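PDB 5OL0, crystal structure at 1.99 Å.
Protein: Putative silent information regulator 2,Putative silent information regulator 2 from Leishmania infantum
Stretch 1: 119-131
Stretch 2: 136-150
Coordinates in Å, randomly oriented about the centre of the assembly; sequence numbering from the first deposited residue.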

# COMPACT_ATOMS: atom_id res chain seq x y z
N ARG A 119 -2.82 18.22 -5.78
CA ARG A 119 -3.66 17.87 -4.59
C ARG A 119 -3.11 16.76 -3.68
O ARG A 119 -3.73 16.45 -2.64
N LEU A 120 -1.93 16.21 -3.99
CA LEU A 120 -1.42 15.09 -3.22
C LEU A 120 -0.48 15.58 -2.21
O LEU A 120 0.54 16.07 -2.57
N LEU A 121 -0.80 15.43 -0.93
CA LEU A 121 0.16 15.68 0.14
C LEU A 121 1.19 14.53 0.22
O LEU A 121 2.40 14.74 0.34
N ARG A 122 0.72 13.29 0.20
CA ARG A 122 1.64 12.16 0.27
C ARG A 122 0.85 10.94 -0.09
O ARG A 122 -0.34 10.87 0.20
N CYS A 123 1.52 10.01 -0.73
CA CYS A 123 0.95 8.70 -0.95
C CYS A 123 1.77 7.72 -0.10
O CYS A 123 3.00 7.64 -0.26
N CYS A 124 1.10 6.98 0.77
CA CYS A 124 1.78 6.02 1.65
C CYS A 124 1.18 4.67 1.34
O CYS A 124 -0.03 4.49 1.51
N THR A 125 2.01 3.72 0.94
CA THR A 125 1.53 2.40 0.52
C THR A 125 2.14 1.33 1.42
O THR A 125 3.27 1.39 1.81
N GLN A 126 1.35 0.37 1.80
CA GLN A 126 1.84 -0.80 2.46
C GLN A 126 2.10 -1.95 1.47
O GLN A 126 2.63 -2.96 1.85
N ASN A 127 1.80 -1.74 0.19
CA ASN A 127 2.08 -2.73 -0.83
C ASN A 127 3.59 -2.74 -1.14
O ASN A 127 4.34 -1.72 -0.97
N ILE A 128 4.06 -3.90 -1.61
CA ILE A 128 5.48 -4.06 -1.93
C ILE A 128 5.64 -4.29 -3.41
O ILE A 128 6.66 -4.80 -3.85
N ASP A 129 4.64 -3.86 -4.19
CA ASP A 129 4.63 -4.15 -5.62
C ASP A 129 5.24 -3.05 -6.47
O ASP A 129 5.27 -3.19 -7.67
N GLY A 130 5.62 -1.91 -5.89
CA GLY A 130 6.14 -0.78 -6.66
C GLY A 130 5.21 -0.14 -7.71
O GLY A 130 5.65 0.69 -8.54
N LEU A 131 3.92 -0.41 -7.68
CA LEU A 131 3.06 0.17 -8.69
C LEU A 131 2.76 1.64 -8.60
O LEU A 131 2.42 2.24 -9.59
N GLY A 136 4.27 6.72 -11.84
CA GLY A 136 4.96 8.04 -11.86
C GLY A 136 4.71 8.90 -10.64
O GLY A 136 4.87 10.12 -10.65
N VAL A 137 4.35 8.29 -9.53
CA VAL A 137 4.21 9.10 -8.32
C VAL A 137 5.62 9.44 -7.93
O VAL A 137 6.49 8.56 -7.86
N SER A 138 5.88 10.72 -7.67
CA SER A 138 7.26 11.16 -7.55
C SER A 138 7.91 10.70 -6.20
O SER A 138 7.19 10.43 -5.21
N PRO A 139 9.23 10.66 -6.15
CA PRO A 139 9.93 10.19 -4.94
C PRO A 139 9.66 10.99 -3.67
O PRO A 139 9.52 10.40 -2.61
N GLU A 140 9.57 12.31 -3.78
CA GLU A 140 9.25 13.15 -2.65
C GLU A 140 7.82 12.94 -2.17
O GLU A 140 7.56 13.13 -0.99
N LEU A 141 6.92 12.50 -3.04
CA LEU A 141 5.51 12.29 -2.64
C LEU A 141 5.12 10.83 -2.28
O LEU A 141 4.11 10.61 -1.60
N LEU A 142 5.97 9.88 -2.64
CA LEU A 142 5.69 8.47 -2.40
C LEU A 142 6.46 7.95 -1.19
O LEU A 142 7.65 8.12 -1.13
N VAL A 143 5.76 7.25 -0.29
CA VAL A 143 6.35 6.48 0.78
C VAL A 143 5.97 5.02 0.63
O VAL A 143 4.79 4.64 0.82
N GLU A 144 6.98 4.22 0.29
CA GLU A 144 6.90 2.75 0.26
C GLU A 144 7.17 2.31 1.65
O GLU A 144 8.29 1.97 1.97
N ALA A 145 6.15 2.32 2.51
CA ALA A 145 6.37 2.10 3.92
C ALA A 145 6.89 0.71 4.32
O ALA A 145 7.46 0.56 5.40
N HIS A 146 6.67 -0.28 3.46
CA HIS A 146 7.15 -1.64 3.63
C HIS A 146 8.13 -2.07 2.58
O HIS A 146 8.29 -3.26 2.35
N GLY A 147 8.75 -1.11 1.94
CA GLY A 147 9.75 -1.35 0.89
C GLY A 147 9.19 -1.94 -0.37
O GLY A 147 8.01 -1.76 -0.66
N SER A 148 10.05 -2.67 -1.10
CA SER A 148 9.70 -3.28 -2.39
C SER A 148 10.87 -4.14 -2.88
O SER A 148 11.95 -4.23 -2.20
N PHE A 149 10.64 -4.75 -4.06
CA PHE A 149 11.64 -5.62 -4.74
C PHE A 149 12.60 -4.89 -5.68
O PHE A 149 13.23 -5.49 -6.60
N ALA A 150 12.77 -3.61 -5.43
CA ALA A 150 13.55 -2.78 -6.33
C ALA A 150 15.01 -2.80 -5.99
O ALA A 150 15.78 -2.44 -6.85

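Parallel strands join through a ladder of backbone hydrogen bonds, and their side chains then sort onto the two sheet faces; strands 122-125 and 142-144 illustrate the rule. Cys-123 N donates to Leu-141 O (2.8 Å), Val-143 N to Cys-123 O (2.8 Å) and Thr-125 N to Val-143 O (2.9 Å), all nearly linear. The ladder ends with a more bent bond from Ala-145 N to Thr-125 O (3.1 Å). One side chain extends the polar pattern: His-146, an m rotamer whose CA-to-CB bond points toward the first stretch, donates from ND1 to Gln-126 O at 3.2 Å.

Where the backbones no longer pair directly, water fills in. One molecule accepts from His-146 N (3.0 Å) and lies within donating reach of Asn-127 O (2.6 Å) and Gly-147 O (2.8 Å); a second links Ile-128 O (2.5 Å) to Phe-149 N (3.1 Å).

Packing follows the alternation of the strands. Cys-123, Thr-125, Leu-142 and Glu-144 share one face. There the t rotamer of Cys-123 sets SG 4.1 Å from Leu-142 CD1, while Thr-125, also t, brings CG2 within 4.2 Å of the same Leu-142 CD1 and 4.1 Å of Glu-144 CG. Cys-124 (m) and Val-143 (t) occupy the other face, with Cys-124 SG 4.1 Å from Val-143 CB. Val-143 CG2 also lies over a face of the Arg-122 guanidinium, 3.4 Å from Arg-122 NH2; the arginine leaves its backbone sideways, but its end comes nearer, placing NE 3.0 Å from Glu-140 O.

Apolar contacts close both ends. Leu-120 (t) points toward the second stretch, its CD2 reaching Leu-141 CD1 (4.2 Å) and Val-137 CG1 (4.3 Å). At the far end lies Ile-128, a p rotamer, its CD1 3.9 Å from Phe-149 CE1, at the edge of the Phe-149 ring.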

# COMPACT_ATOMS: atom_id res chain seq x y z
CB ARG A 119 -5.06 17.54 -5.04
CG ARG A 119 -5.78 18.73 -5.69
CD ARG A 119 -7.17 18.30 -6.09
NE ARG A 119 -7.88 19.26 -6.91
CZ ARG A 119 -8.43 20.41 -6.49
NH1 ARG A 119 -8.35 20.87 -5.23
NH2 ARG A 119 -9.08 21.15 -7.39
CB LEU A 120 -0.75 14.09 -4.12
CG LEU A 120 -0.28 12.76 -3.50
CD1 LEU A 120 -1.47 11.89 -3.08
CD2 LEU A 120 0.52 12.04 -4.54
CB LEU A 121 -0.58 15.82 1.42
CG LEU A 121 0.19 16.01 2.71
CD1 LEU A 121 0.98 17.33 2.76
CD2 LEU A 121 -0.86 15.89 3.82
CB ARG A 122 2.21 12.01 1.69
CG ARG A 122 3.61 11.38 1.75
CD ARG A 122 4.64 12.46 1.37
NE ARG A 122 6.01 11.93 1.32
CZ ARG A 122 6.85 11.89 2.39
NH1 ARG A 122 6.47 12.30 3.59
NH2 ARG A 122 8.07 11.41 2.25
CB CYS A 123 1.06 8.28 -2.43
SG CYS A 123 0.45 6.58 -2.68
CB CYS A 124 1.51 6.37 3.09
SG CYS A 124 2.26 7.95 3.69
CB THR A 125 1.89 2.12 -0.95
OG1 THR A 125 1.41 0.84 -1.35
CG2 THR A 125 3.43 2.19 -1.24
CB GLN A 126 0.88 -1.23 3.57
CG GLN A 126 -0.52 -1.63 3.23
CD GLN A 126 -1.30 -1.96 4.51
OE1 GLN A 126 -0.84 -2.70 5.35
NE2 GLN A 126 -2.42 -1.44 4.64
CB ASN A 127 1.27 -2.45 -2.09
CG ASN A 127 -0.21 -2.68 -1.90
OD1 ASN A 127 -0.65 -3.39 -0.96
ND2 ASN A 127 -1.01 -2.15 -2.86
CB ILE A 128 6.07 -5.17 -1.08
CG1 ILE A 128 5.45 -6.56 -1.37
CG2 ILE A 128 5.88 -4.82 0.37
CD1 ILE A 128 5.98 -7.64 -0.43
CB ASP A 129 3.21 -4.53 -6.07
CG ASP A 129 2.14 -3.45 -5.74
OD1 ASP A 129 2.48 -2.24 -5.71
OD2 ASP A 129 0.93 -3.84 -5.52
CB LEU A 131 1.76 -0.62 -8.81
CG LEU A 131 1.99 -2.05 -9.18
CD1 LEU A 131 0.70 -2.88 -9.15
CD2 LEU A 131 2.69 -2.20 -10.52
CB VAL A 137 3.51 8.31 -7.21
CG1 VAL A 137 3.38 9.20 -5.96
CG2 VAL A 137 2.14 7.89 -7.73
CB SER A 138 7.36 12.66 -7.66
OG SER A 138 7.00 13.24 -6.43
CB PRO A 139 11.41 10.29 -5.32
CG PRO A 139 11.41 10.09 -6.82
CD PRO A 139 10.14 10.72 -7.33
CB GLU A 140 9.55 14.66 -2.95
CG GLU A 140 8.80 15.23 -4.13
CD GLU A 140 9.57 15.16 -5.47
OE1 GLU A 140 10.30 14.17 -5.80
OE2 GLU A 140 9.40 16.13 -6.25
CB LEU A 141 4.58 12.83 -3.70
CG LEU A 141 4.65 14.34 -3.94
CD1 LEU A 141 3.65 14.74 -5.00
CD2 LEU A 141 4.40 15.15 -2.65
CB LEU A 142 6.06 7.64 -3.59
CG LEU A 142 5.95 6.12 -3.43
CD1 LEU A 142 4.46 5.77 -3.20
CD2 LEU A 142 6.53 5.43 -4.67
CB VAL A 143 5.87 7.03 2.10
CG1 VAL A 143 6.44 6.22 3.28
CG2 VAL A 143 6.26 8.52 2.19
CB GLU A 144 7.95 2.17 -0.73
CG GLU A 144 7.47 2.32 -2.17
CD GLU A 144 8.44 1.92 -3.27
OE1 GLU A 144 9.65 2.09 -3.07
OE2 GLU A 144 8.00 1.48 -4.36
CB ALA A 145 5.09 2.39 4.70
CB HIS A 146 5.98 -2.59 3.61
CG HIS A 146 5.08 -2.41 4.79
ND1 HIS A 146 3.78 -2.87 4.83
CD2 HIS A 146 5.29 -1.80 5.98
CE1 HIS A 146 3.23 -2.53 5.97
NE2 HIS A 146 4.12 -1.87 6.69
CB SER A 148 9.44 -2.20 -3.46
OG SER A 148 10.67 -1.68 -3.98
CB PHE A 149 10.94 -6.75 -5.49
CG PHE A 149 10.42 -7.86 -4.58
CD1 PHE A 149 9.43 -7.60 -3.64
CD2 PHE A 149 10.89 -9.15 -4.70
CE1 PHE A 149 8.97 -8.63 -2.81
CE2 PHE A 149 10.47 -10.16 -3.86
CZ PHE A 149 9.49 -9.90 -2.90
CB ALA A 150 13.03 -1.35 -6.32
O HOH W 1 5.96 -0.38 0.56
O HOH W 2 8.12 -4.63 -5.90